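Local structure of exodeoxyribonuclease (Neisseria meningitidis, 2JC5) at residues Ser14-Lys17 against Lys18-Glu22. The protein probably cleaves DNA at apurinic or apyrimidinic sites as a metal-dependent phosphodiesterase of the AP/ExoA repair family. Numbering follows the deposited sequence.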
loop_
_atom_site.group_PDB
_atom_site.type_symbol
_atom_site.label_atom_id
_atom_site.label_comp_id
_atom_site.label_asym_id
_atom_site.label_seq_id
_atom_site.Cartn_x
_atom_site.Cartn_y
_atom_site.Cartn_z
ATOM N N SER A 14 5.284 3.057 16.697
ATOM C CA SER A 14 4.183 2.346 17.346
ATOM C C SER A 14 4.090 0.885 16.942
ATOM O O SER A 14 3.886 0.005 17.788
ATOM C CB SER A 14 2.841 3.025 17.056
ATOM O OG SER A 14 2.635 4.101 17.947
ATOM N N ALA A 15 4.222 0.608 15.650
ATOM C CA ALA A 15 4.080 -0.760 15.158
ATOM C C ALA A 15 5.183 -1.646 15.717
ATOM O O ALA A 15 4.948 -2.827 16.016
ATOM C CB ALA A 15 4.095 -0.785 13.631
ATOM N N TYR A 16 6.383 -1.090 15.838
ATOM C CA TYR A 16 7.490 -1.838 16.435
ATOM C C TYR A 16 7.259 -2.148 17.913
ATOM O O TYR A 16 7.779 -3.129 18.394
ATOM C CB TYR A 16 8.815 -1.094 16.226
ATOM C CG TYR A 16 9.518 -1.397 14.916
ATOM C CD1 TYR A 16 8.821 -1.600 13.740
ATOM C CD2 TYR A 16 10.895 -1.493 14.852
ATOM C CE1 TYR A 16 9.475 -1.881 12.544
ATOM C CE2 TYR A 16 11.551 -1.778 13.670
ATOM C CZ TYR A 16 10.834 -1.969 12.515
ATOM O OH TYR A 16 11.476 -2.255 11.336
ATOM N N LYS A 17 6.473 -1.347 18.621
ATOM C CA LYS A 17 6.110 -1.692 20.016
ATOM C C LYS A 17 5.080 -2.831 20.073
ATOM O O LYS A 17 4.866 -3.425 21.119
ATOM C CB LYS A 17 5.546 -0.475 20.754
ATOM C CG LYS A 17 6.555 0.622 20.999
ATOM C CD LYS A 17 5.866 1.822 21.618
ATOM C CE LYS A 17 6.769 3.015 21.735
ATOM N NZ LYS A 17 5.972 4.234 21.983
ATOM N N LYS A 18 4.410 -3.094 18.956
ATOM C CA LYS A 18 3.340 -4.085 18.863
ATOM C C LYS A 18 3.744 -5.375 18.157
ATOM O O LYS A 18 2.901 -6.229 17.905
ATOM C CB LYS A 18 2.131 -3.489 18.141
ATOM C CG LYS A 18 1.471 -2.343 18.849
ATOM C CD LYS A 18 0.375 -1.733 17.986
ATOM C CE LYS A 18 -0.205 -0.472 18.573
ATOM N NZ LYS A 18 -0.846 -0.666 19.879
ATOM N N GLY A 19 5.025 -5.535 17.854
ATOM C CA GLY A 19 5.544 -6.794 17.315
ATOM C C GLY A 19 5.784 -6.804 15.824
ATOM O O GLY A 19 6.093 -7.846 15.260
ATOM N N PHE A 20 5.648 -5.652 15.169
ATOM C CA PHE A 20 5.782 -5.636 13.727
ATOM C C PHE A 20 7.187 -6.021 13.289
ATOM O O PHE A 20 7.354 -6.679 12.257
ATOM C CB PHE A 20 5.368 -4.282 13.133
ATOM C CG PHE A 20 5.318 -4.283 11.629
ATOM C CD1 PHE A 20 4.310 -4.956 10.961
ATOM C CD2 PHE A 20 6.290 -3.656 10.886
ATOM C CE1 PHE A 20 4.276 -4.992 9.570
ATOM C CE2 PHE A 20 6.267 -3.691 9.499
ATOM C CZ PHE A 20 5.242 -4.360 8.848
ATOM N N TYR A 21 8.205 -5.629 14.055
ATOM C CA TYR A 21 9.574 -5.954 13.669
ATOM C C TYR A 21 9.764 -7.476 13.573
ATOM O O TYR A 21 10.334 -7.992 12.605
ATOM C CB TYR A 21 10.568 -5.381 14.673
ATOM C CG TYR A 21 12.000 -5.666 14.314
ATOM C CD1 TYR A 21 12.572 -5.068 13.217
ATOM C CD2 TYR A 21 12.795 -6.519 15.093
ATOM C CE1 TYR A 21 13.880 -5.295 12.880
ATOM C CE2 TYR A 21 14.118 -6.752 14.753
ATOM C CZ TYR A 21 14.649 -6.141 13.633
ATOM O OH TYR A 21 15.981 -6.336 13.262
ATOM N N GLU A 22 9.287 -8.203 14.581
ATOM C CA GLU A 22 9.451 -9.640 14.602
ATOM C C GLU A 22 8.676 -10.277 13.457
ATOM O O GLU A 22 9.145 -11.223 12.822
ATOM C CB GLU A 22 9.000 -10.204 15.947
ATOM C CG GLU A 22 9.936 -9.857 17.105
ATOM C CD GLU A 22 9.710 -8.473 17.724
ATOM O OE1 GLU A 22 8.815 -7.740 17.290
ATOM O OE2 GLU A 22 10.430 -8.115 18.687
HETATM O O HOH W 1 8.149 -5.110 16.939
#
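A Schellman-like helix end, with its 6→1 backbone bond and a left-handed glycine, joins helix 12-17 to helix 20-26 of this DNase I-like fold, with A15 and Y16 of the first helix meeting F20 and Y21 of the second. A15 O accepts two bonds from opposite faces of its carbonyl plane: from K18 N at 3.0 Å and, straighter at 160°, from F20 N. Positive phi at G19, easy for a residue without CB, turns the chain there, and G19 becomes the N-cap of the next helix. A water carries the junction further, accepting from Y21 N at 2.9 Å and lying close to Y16 O and E22 OE1, which compete for its protons.

Y21 CB sits over the centre of the Y16 ring, a CH-pi contact 3.8 Å from the centroid. With CG anti to the backbone N (chi1 -179°), the Y21 ring lies oblique to the Y16 ring, its CD1 3.5 Å from Y16 CE2, the two planes inclined at 49°. A15 is a buried methyl, its CB packed on F20 CB at 3.8 Å and on V9.

F20 points its apolar ring into the protein against V32 and V34 of strand 31-35 and edge-to-face with F244, while Y16 OH bonds to D47 O of helix 46-49 and the Y21 ring stacks on H52.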